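PDB 3CVG: putative metal binding protein from Coccidioides immitis, which probably acts as a periplasmic-type binding protein with an affinity for metal ions, a calcium ion being bound in the crystal. Local coordinates for residues A[130-135]-A[145-150]; A[162-165]-A[170-173]; A[179-184]-A[197-202]. All blocks are in the same frame, centred on the assembly; numbering follows the deposited sequence.

How the interactions relate
Following the chain, interaction 1 closes the loop between helix 125-138 and strand 147-149. Interaction 2 closes the shorter loop after helix 155-166, and interaction 3 closes the longer excursion through helix 187-196, between strands 180-182 and 200-204. The three closures run in series, without overlapping or crossing. In space they adjoin: strand 147-149 of interaction 1 lies between the two strands of interaction 3 and is parallel to both. W164 of interaction 2 packs against M132, H133 and F147 of interaction 1 and against W179 and Y180 of interaction 3. Together they tie helices 125-138 and 155-166 to the three neighbouring parallel strands 180-182, 147-149 and 200-204 in this PBP-superfamily protein.

Interaction 1: A[130-135]-A[145-150]; sequences SKMHDA and VRFLSR
M132 and V145 carry most of this contact, with A135 and F147 completing it; helix 125-138 packs here against residues 145-147, which lead into and include part of strand 147-149. The apolar contacts fall into two patches. In the first, selenomethionine M132 brings its terminal methyl to the edge of the F147 ring, near the ring plane, with CE 3.3 Å from CD1 of F147 and 3.6 Å from its CB. The M132 chain is extended to SE and then bends (chi3 54°), which turns CE toward the strand; the two side chains cross at about a right angle. In the second, V145 divides its branches between two helix residues. Its CG2 lies 3.7 Å from CB of A135, while its CG1 approaches the M132 carbonyl O at 3.7 Å and the M132 CB at 4.2 Å. The polar part is a single water that donates to the A135 O and accepts from the V145 N, 2.9 Å from each. Outside the pair, Y200 also packs on M132 and P116 on V145. Since no direct hydrogen bond joins the two segments, the match between them rests on the fit of methyl groups and ring edge, and the water supplies polar partners for two backbone atoms, A135 O and V145 N.

Interaction 2: A[162-165]-A[170-173]; sequences ELWL and VPWA
W164, L165 and W172 bury the most surface here, where the last turns of helix 155-166 meet the loop that leads on to strand 180-182. W164 receives P171 over one face of its indole: CG of P171 sits 4.0 Å from the centroid of the five-membered ring, 22° off the ring normal, a CH-pi contact displaced toward the rim. The neighbouring proline carbon, CD, lies 3.9 Å from CB of W164. L165 points its CD2 branch at the loop, reaching CG2 of V170 at 3.9 Å and CZ2 of W172 at 4.0 Å, and its CG is 4.1 Å from W172 CH2. W172 crosses L165 at about a right angle; with its CG between the backbone N and the carbonyl carbon (chi1 52°), the far ring of the indole is brought to the helix, CZ3 lying 4.3 Å from W164 CB. A type I turn from V170 to A173, closed by the A173 N to V170 O hydrogen bond, presents the proline and the second tryptophan to the helix together. Beyond the pair, F129 and F147 each meet W164 edge-to-face, so this indole joins the loop to the neighbouring helix and strand. Every contact between the two segments is apolar and none is a hydrogen bond, which implies that shape and pi-surface contact, more than polar pairing, settle the loop on the helix.

Interaction 3: A[179-184]-A[197-202]; sequences WYHQYI and LREYTI
H181 and E199 form a His-carboxylate hydrogen bond that ties strand 180-182 to the chain leading into strand 200-204, in the alpha/beta fold of this PBP-superfamily protein. ND1 of H181 donates to OE1 of E199 at 2.7 Å, and the bond is almost straight, with an N-H...O angle of 174°. The acceptor lies in the imidazole plane and offers its syn lone pair, while the carboxylate as a whole stands nearly perpendicular to the ring, 89° from it. At the same ring edge, L197 places CD1 3.5 Å from CE1 of H181, so a methyl sits beside the polar contact. The imidazole is carried toward E199 with CG anti to the backbone N (chi1 -180°), and the E199 chain reaches back extended beyond its CG. CB of Y183, two residues on from the histidine, lies over one face of the ring, offset toward the rim.

In the next shell, strand 147-149 runs between the two segments, parallel to both strands. H181 exchanges backbone hydrogen bonds with F147 and S149 on one side of it, while Y200 pairs with R146 on the other. The side chain of L148 packs against both H181 and E199. Helix 187-196 connects the two strands and ends in a Schellman motif, where R198 adopts positive phi just before E199. R146 reaches the carboxylate from this outer shell and probably helps to fix its rotation: its NE forms a salt bridge to OE2 of E199, while the bond from H181 ND1 holds the other oxygen, OE1.

Interaction 1: A[130-135]-A[145-150]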
loop_
_atom_site.group_PDB
_atom_site.type_symbol
_atom_site.label_atom_id
_atom_site.label_comp_id
_atom_site.label_asym_id
_atom_site.label_seq_id
_atom_site.Cartn_x
_atom_site.Cartn_y
_atom_site.Cartn_z
ATOM N N SER A 130 0.989 12.241 18.412
ATOM C CA SER A 130 1.231 12.628 19.800
ATOM C C SER A 130 -0.051 13.204 20.409
ATOM O O SER A 130 -0.406 12.907 21.554
ATOM C CB SER A 130 2.344 13.676 19.872
ATOM O OG SER A 130 2.435 14.234 21.177
ATOM N N LYS A 131 -0.744 14.027 19.628
ATOM C CA LYS A 131 -1.984 14.658 20.071
ATOM C C LYS A 131 -3.096 13.629 20.310
ATOM O O LYS A 131 -3.811 13.702 21.312
ATOM C CB LYS A 131 -2.440 15.684 19.028
ATOM C CG LYS A 131 -3.130 16.905 19.613
ATOM C CD LYS A 131 -3.221 18.014 18.570
ATOM C CE LYS A 131 -3.755 19.310 19.157
ATOM N NZ LYS A 131 -3.658 20.429 18.174
HETATM N N MSE A 132 -3.256 12.684 19.387
HETATM C CA MSE A 132 -4.276 11.654 19.552
HETATM C C MSE A 132 -4.013 10.857 20.825
HETATM O O MSE A 132 -4.927 10.615 21.612
HETATM C CB MSE A 132 -4.298 10.702 18.346
HETATM C CG MSE A 132 -5.047 11.238 17.115
HETATM SE SE MSE A 132 -5.148 9.971 15.623
HETATM C CE MSE A 132 -5.904 8.470 16.571
ATOM N N HIS A 133 -2.763 10.455 21.024
ATOM C CA HIS A 133 -2.392 9.680 22.203
ATOM C C HIS A 133 -2.807 10.361 23.505
ATOM O O HIS A 133 -3.504 9.763 24.322
ATOM C CB HIS A 133 -0.879 9.416 22.228
ATOM C CG HIS A 133 -0.383 8.867 23.530
ATOM N ND1 HIS A 133 -0.065 9.670 24.605
ATOM C CD2 HIS A 133 -0.174 7.591 23.942
ATOM C CE1 HIS A 133 0.319 8.916 25.620
ATOM N NE2 HIS A 133 0.260 7.653 25.245
ATOM N N ASP A 134 -2.388 11.609 23.684
ATOM C CA ASP A 134 -2.706 12.348 24.902
ATOM C C ASP A 134 -4.213 12.538 25.083
ATOM O O ASP A 134 -4.738 12.402 26.194
ATOM C CB ASP A 134 -1.991 13.703 24.894
ATOM C CG ASP A 134 -0.481 13.567 24.772
ATOM O OD1 ASP A 134 0.049 12.448 24.973
ATOM O OD2 ASP A 134 0.186 14.582 24.482
ATOM N N ALA A 135 -4.911 12.841 23.994
ATOM C CA ALA A 135 -6.359 13.032 24.063
ATOM C C ALA A 135 -7.051 11.702 24.349
ATOM O O ALA A 135 -8.065 11.655 25.035
ATOM C CB ALA A 135 -6.881 13.622 22.756
ATOM N N VAL A 145 -11.444 9.638 21.852
ATOM C CA VAL A 145 -10.465 9.468 20.786
ATOM C C VAL A 145 -10.043 8.001 20.718
ATOM O O VAL A 145 -9.504 7.463 21.683
ATOM C CB VAL A 145 -9.218 10.337 21.042
ATOM C CG1 VAL A 145 -8.151 10.062 19.990
ATOM C CG2 VAL A 145 -9.612 11.810 21.032
ATOM N N ARG A 146 -10.331 7.355 19.592
ATOM C CA ARG A 146 -9.958 5.959 19.376
ATOM C C ARG A 146 -9.262 5.837 18.011
ATOM O O ARG A 146 -9.531 6.621 17.097
ATOM C CB ARG A 146 -11.198 5.053 19.448
ATOM C CG ARG A 146 -11.817 4.972 20.863
ATOM C CD ARG A 146 -13.145 4.231 20.862
ATOM N NE ARG A 146 -13.023 2.864 20.356
ATOM C CZ ARG A 146 -12.482 1.858 21.037
ATOM N NH1 ARG A 146 -12.007 2.059 22.262
ATOM N NH2 ARG A 146 -12.432 0.649 20.500
ATOM N N PHE A 147 -8.350 4.875 17.890
ATOM C CA PHE A 147 -7.607 4.660 16.647
ATOM C C PHE A 147 -7.802 3.224 16.173
ATOM O O PHE A 147 -7.528 2.286 16.929
ATOM C CB PHE A 147 -6.112 4.905 16.877
ATOM C CG PHE A 147 -5.283 4.728 15.647
ATOM C CD1 PHE A 147 -5.087 5.788 14.770
ATOM C CD2 PHE A 147 -4.740 3.486 15.333
ATOM C CE1 PHE A 147 -4.359 5.614 13.600
ATOM C CE2 PHE A 147 -4.010 3.310 14.158
ATOM C CZ PHE A 147 -3.824 4.380 13.299
ATOM N N LEU A 148 -8.249 3.056 14.927
ATOM C CA LEU A 148 -8.486 1.722 14.371
ATOM C C LEU A 148 -7.279 1.132 13.645
ATOM O O LEU A 148 -6.761 1.705 12.679
ATOM C CB LEU A 148 -9.695 1.734 13.417
ATOM C CG LEU A 148 -10.284 0.378 12.975
ATOM C CD1 LEU A 148 -11.751 0.564 12.629
ATOM C CD2 LEU A 148 -9.526 -0.221 11.773
ATOM N N SER A 149 -6.841 -0.024 14.121
ATOM C CA SER A 149 -5.712 -0.731 13.534
ATOM C C SER A 149 -6.184 -2.051 12.929
ATOM O O SER A 149 -6.916 -2.814 13.565
ATOM C CB SER A 149 -4.639 -0.997 14.599
ATOM O OG SER A 149 -3.685 -1.954 14.158
ATOM N N ARG A 150 -5.777 -2.317 11.693
ATOM C CA ARG A 150 -6.141 -3.571 11.046
ATOM C C ARG A 150 -5.407 -4.749 11.706
ATOM O O ARG A 150 -5.805 -5.906 11.535
ATOM C CB ARG A 150 -5.860 -3.492 9.548
ATOM C CG ARG A 150 -6.924 -2.669 8.809
ATOM C CD ARG A 150 -6.537 -2.402 7.365
ATOM N NE ARG A 150 -6.206 -3.634 6.662
ATOM C CZ ARG A 150 -5.386 -3.696 5.620
ATOM N NH1 ARG A 150 -4.817 -2.590 5.158
ATOM N NH2 ARG A 150 -5.119 -4.866 5.054
HETATM O O HOH W 1 -10.780 10.714 24.436
#

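Interaction 2: A[162-165]-A[170-173]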
loop_
_atom_site.group_PDB
_atom_site.type_symbol
_atom_site.label_atom_id
_atom_site.label_comp_id
_atom_site.label_asym_id
_atom_site.label_seq_id
_atom_site.Cartn_x
_atom_site.Cartn_y
_atom_site.Cartn_z
ATOM N N GLU A 162 4.549 1.849 12.947
ATOM C CA GLU A 162 5.740 2.661 12.794
ATOM C C GLU A 162 5.503 4.077 13.344
ATOM O O GLU A 162 6.364 4.620 14.037
ATOM C CB GLU A 162 6.041 2.747 11.315
ATOM C CG GLU A 162 7.492 2.842 10.952
ATOM C CD GLU A 162 7.698 2.519 9.480
ATOM O OE1 GLU A 162 7.292 3.335 8.621
ATOM O OE2 GLU A 162 8.226 1.427 9.179
ATOM N N LEU A 163 4.362 4.685 13.004
ATOM C CA LEU A 163 4.055 6.047 13.448
ATOM C C LEU A 163 3.946 6.133 14.975
ATOM O O LEU A 163 4.474 7.056 15.588
ATOM C CB LEU A 163 2.768 6.537 12.763
ATOM C CG LEU A 163 2.942 6.754 11.257
ATOM C CD1 LEU A 163 1.602 7.029 10.611
ATOM C CD2 LEU A 163 3.899 7.910 11.040
ATOM N N TRP A 164 3.271 5.170 15.597
ATOM C CA TRP A 164 3.163 5.175 17.061
ATOM C C TRP A 164 4.543 5.079 17.718
ATOM O O TRP A 164 4.872 5.843 18.639
ATOM C CB TRP A 164 2.280 4.013 17.537
ATOM C CG TRP A 164 0.819 4.240 17.234
ATOM C CD1 TRP A 164 0.029 3.518 16.392
ATOM C CD2 TRP A 164 0.005 5.302 17.737
ATOM N NE1 TRP A 164 -1.234 4.065 16.335
ATOM C CE2 TRP A 164 -1.275 5.164 17.154
ATOM C CE3 TRP A 164 0.232 6.363 18.622
ATOM C CZ2 TRP A 164 -2.322 6.044 17.428
ATOM C CZ3 TRP A 164 -0.812 7.243 18.891
ATOM C CH2 TRP A 164 -2.070 7.076 18.296
ATOM N N LEU A 165 5.353 4.140 17.244
ATOM C CA LEU A 165 6.694 3.971 17.790
ATOM C C LEU A 165 7.531 5.236 17.600
ATOM O O LEU A 165 8.353 5.556 18.454
ATOM C CB LEU A 165 7.405 2.783 17.137
ATOM C CG LEU A 165 6.854 1.376 17.440
ATOM C CD1 LEU A 165 7.717 0.357 16.745
ATOM C CD2 LEU A 165 6.851 1.101 18.938
ATOM N N VAL A 170 3.743 2.453 22.503
ATOM C CA VAL A 170 3.509 1.069 22.102
ATOM C C VAL A 170 2.106 0.732 22.611
ATOM O O VAL A 170 1.950 0.048 23.625
ATOM C CB VAL A 170 4.526 0.091 22.753
ATOM C CG1 VAL A 170 4.457 -1.260 22.039
ATOM C CG2 VAL A 170 5.953 0.660 22.685
ATOM N N PRO A 171 1.065 1.207 21.908
ATOM C CA PRO A 171 -0.346 0.989 22.271
ATOM C C PRO A 171 -0.783 -0.454 22.483
ATOM O O PRO A 171 -1.632 -0.726 23.336
ATOM C CB PRO A 171 -1.112 1.634 21.113
ATOM C CG PRO A 171 -0.154 2.657 20.584
ATOM C CD PRO A 171 1.164 1.944 20.636
ATOM N N TRP A 172 -0.219 -1.371 21.701
ATOM C CA TRP A 172 -0.576 -2.790 21.797
ATOM C C TRP A 172 0.097 -3.539 22.934
ATOM O O TRP A 172 -0.380 -4.601 23.333
ATOM C CB TRP A 172 -0.256 -3.493 20.477
ATOM C CG TRP A 172 1.149 -3.255 20.023
ATOM C CD1 TRP A 172 2.252 -3.985 20.349
ATOM C CD2 TRP A 172 1.608 -2.180 19.192
ATOM N NE1 TRP A 172 3.370 -3.436 19.772
ATOM C CE2 TRP A 172 3.007 -2.327 19.057
ATOM C CE3 TRP A 172 0.973 -1.111 18.544
ATOM C CZ2 TRP A 172 3.788 -1.441 18.300
ATOM C CZ3 TRP A 172 1.750 -0.229 17.786
ATOM C CH2 TRP A 172 3.143 -0.403 17.673
ATOM N N ALA A 173 1.201 -2.998 23.447
ATOM C CA ALA A 173 1.953 -3.636 24.534
ATOM C C ALA A 173 1.221 -3.486 25.864
ATOM O O ALA A 173 0.391 -2.571 26.017
ATOM C CB ALA A 173 3.350 -3.038 24.631
#

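Interaction 3: A[179-184]-A[197-202]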
loop_
_atom_site.group_PDB
_atom_site.type_symbol
_atom_site.label_atom_id
_atom_site.label_comp_id
_atom_site.label_asym_id
_atom_site.label_seq_id
_atom_site.Cartn_x
_atom_site.Cartn_y
_atom_site.Cartn_z
ATOM N N TRP A 179 -7.994 2.224 23.753
ATOM C CA TRP A 179 -8.456 3.048 22.633
ATOM C C TRP A 179 -7.807 2.594 21.302
ATOM O O TRP A 179 -8.182 3.064 20.218
ATOM C CB TRP A 179 -8.134 4.525 22.880
ATOM C CG TRP A 179 -6.737 4.792 23.387
ATOM C CD1 TRP A 179 -6.354 4.926 24.688
ATOM C CD2 TRP A 179 -5.556 4.985 22.599
ATOM N NE1 TRP A 179 -5.007 5.198 24.763
ATOM C CE2 TRP A 179 -4.491 5.241 23.495
ATOM C CE3 TRP A 179 -5.289 4.966 21.225
ATOM C CZ2 TRP A 179 -3.183 5.478 23.060
ATOM C CZ3 TRP A 179 -3.988 5.200 20.790
ATOM C CH2 TRP A 179 -2.951 5.453 21.705
ATOM N N TYR A 180 -6.825 1.697 21.392
ATOM C CA TYR A 180 -6.151 1.164 20.205
ATOM C C TYR A 180 -7.056 0.009 19.795
ATOM O O TYR A 180 -6.982 -1.094 20.350
ATOM C CB TYR A 180 -4.743 0.668 20.557
ATOM C CG TYR A 180 -3.895 0.273 19.359
ATOM C CD1 TYR A 180 -3.411 1.236 18.461
ATOM C CD2 TYR A 180 -3.554 -1.060 19.136
ATOM C CE1 TYR A 180 -2.603 0.869 17.372
ATOM C CE2 TYR A 180 -2.756 -1.433 18.054
ATOM C CZ TYR A 180 -2.280 -0.468 17.178
ATOM O OH TYR A 180 -1.480 -0.847 16.110
ATOM N N HIS A 181 -7.916 0.295 18.824
ATOM C CA HIS A 181 -8.929 -0.629 18.338
ATOM C C HIS A 181 -8.524 -1.568 17.212
ATOM O O HIS A 181 -8.253 -1.140 16.085
ATOM C CB HIS A 181 -10.157 0.187 17.908
ATOM C CG HIS A 181 -11.293 -0.644 17.390
ATOM N ND1 HIS A 181 -12.247 -0.138 16.531
ATOM C CD2 HIS A 181 -11.623 -1.937 17.600
ATOM C CE1 HIS A 181 -13.113 -1.092 16.231
ATOM N NE2 HIS A 181 -12.758 -2.193 16.867
ATOM N N GLN A 182 -8.510 -2.855 17.538
ATOM C CA GLN A 182 -8.165 -3.905 16.597
ATOM C C GLN A 182 -9.402 -4.344 15.834
ATOM O O GLN A 182 -10.311 -4.941 16.410
ATOM C CB GLN A 182 -7.583 -5.116 17.338
ATOM C CG GLN A 182 -6.214 -4.881 17.963
ATOM C CD GLN A 182 -5.706 -6.103 18.723
ATOM O OE1 GLN A 182 -6.037 -7.246 18.392
ATOM N NE2 GLN A 182 -4.883 -5.866 19.731
ATOM N N TYR A 183 -9.438 -4.048 14.542
ATOM C CA TYR A 183 -10.560 -4.450 13.694
ATOM C C TYR A 183 -9.864 -5.132 12.513
ATOM O O TYR A 183 -9.458 -4.478 11.546
ATOM C CB TYR A 183 -11.336 -3.218 13.236
ATOM C CG TYR A 183 -12.601 -3.546 12.476
ATOM C CD1 TYR A 183 -13.740 -4.027 13.136
ATOM C CD2 TYR A 183 -12.657 -3.399 11.091
ATOM C CE1 TYR A 183 -14.909 -4.354 12.421
ATOM C CE2 TYR A 183 -13.816 -3.723 10.372
ATOM C CZ TYR A 183 -14.932 -4.198 11.042
ATOM O OH TYR A 183 -16.070 -4.512 10.327
ATOM N N ILE A 184 -9.725 -6.449 12.617
ATOM C CA ILE A 184 -8.997 -7.238 11.636
ATOM C C ILE A 184 -9.776 -7.630 10.396
ATOM O O ILE A 184 -10.429 -8.676 10.359
ATOM C CB ILE A 184 -8.423 -8.494 12.327
ATOM C CG1 ILE A 184 -7.785 -8.078 13.662
ATOM C CG2 ILE A 184 -7.390 -9.162 11.426
ATOM C CD1 ILE A 184 -7.435 -9.233 14.593
ATOM N N LEU A 197 -17.732 4.171 13.349
ATOM C CA LEU A 197 -17.442 4.212 14.777
ATOM C C LEU A 197 -16.864 5.536 15.244
ATOM O O LEU A 197 -16.620 5.715 16.434
ATOM C CB LEU A 197 -16.457 3.097 15.129
ATOM C CG LEU A 197 -16.910 1.669 14.840
ATOM C CD1 LEU A 197 -15.688 0.770 14.794
ATOM C CD2 LEU A 197 -17.908 1.204 15.905
ATOM N N ARG A 198 -16.643 6.457 14.308
ATOM C CA ARG A 198 -16.062 7.759 14.623
ATOM C C ARG A 198 -14.654 7.631 15.211
ATOM O O ARG A 198 -14.349 8.204 16.255
ATOM C CB ARG A 198 -16.960 8.538 15.592
ATOM C CG ARG A 198 -18.315 8.904 15.004
ATOM C CD ARG A 198 -19.133 9.727 15.989
ATOM N NE ARG A 198 -19.567 8.911 17.118
ATOM C CZ ARG A 198 -20.066 9.399 18.247
ATOM N NH1 ARG A 198 -20.197 10.712 18.406
ATOM N NH2 ARG A 198 -20.435 8.572 19.215
ATOM N N GLU A 199 -13.798 6.874 14.532
ATOM C CA GLU A 199 -12.428 6.689 14.987
ATOM C C GLU A 199 -11.447 7.176 13.928
ATOM O O GLU A 199 -11.781 7.272 12.739
ATOM C CB GLU A 199 -12.154 5.207 15.274
ATOM C CG GLU A 199 -13.155 4.558 16.215
ATOM C CD GLU A 199 -12.863 3.092 16.500
ATOM O OE1 GLU A 199 -12.177 2.421 15.691
ATOM O OE2 GLU A 199 -13.343 2.600 17.537
ATOM N N TYR A 200 -10.239 7.502 14.367
ATOM C CA TYR A 200 -9.196 7.918 13.449
ATOM C C TYR A 200 -8.557 6.624 12.961
ATOM O O TYR A 200 -8.625 5.597 13.645
ATOM C CB TYR A 200 -8.130 8.741 14.166
ATOM C CG TYR A 200 -8.606 10.085 14.672
ATOM C CD1 TYR A 200 -8.302 11.262 13.984
ATOM C CD2 TYR A 200 -9.324 10.185 15.863
ATOM C CE1 TYR A 200 -8.698 12.512 14.475
ATOM C CE2 TYR A 200 -9.723 11.427 16.365
ATOM C CZ TYR A 200 -9.405 12.588 15.667
ATOM O OH TYR A 200 -9.785 13.815 16.176
ATOM N N THR A 201 -7.962 6.665 11.776
ATOM C CA THR A 201 -7.293 5.492 11.250
ATOM C C THR A 201 -6.401 5.857 10.077
ATOM O O THR A 201 -6.621 6.868 9.408
ATOM C CB THR A 201 -8.301 4.426 10.763
ATOM O OG1 THR A 201 -7.608 3.199 10.529
ATOM C CG2 THR A 201 -8.967 4.865 9.450
ATOM N N ILE A 202 -5.377 5.042 9.854
ATOM C CA ILE A 202 -4.497 5.241 8.715
ATOM C C ILE A 202 -5.095 4.310 7.676
ATOM O O ILE A 202 -5.395 3.151 7.974
ATOM C CB ILE A 202 -3.043 4.828 9.023
ATOM C CG1 ILE A 202 -2.383 5.890 9.914
ATOM C CG2 ILE A 202 -2.265 4.628 7.733
ATOM C CD1 ILE A 202 -2.155 7.241 9.241
#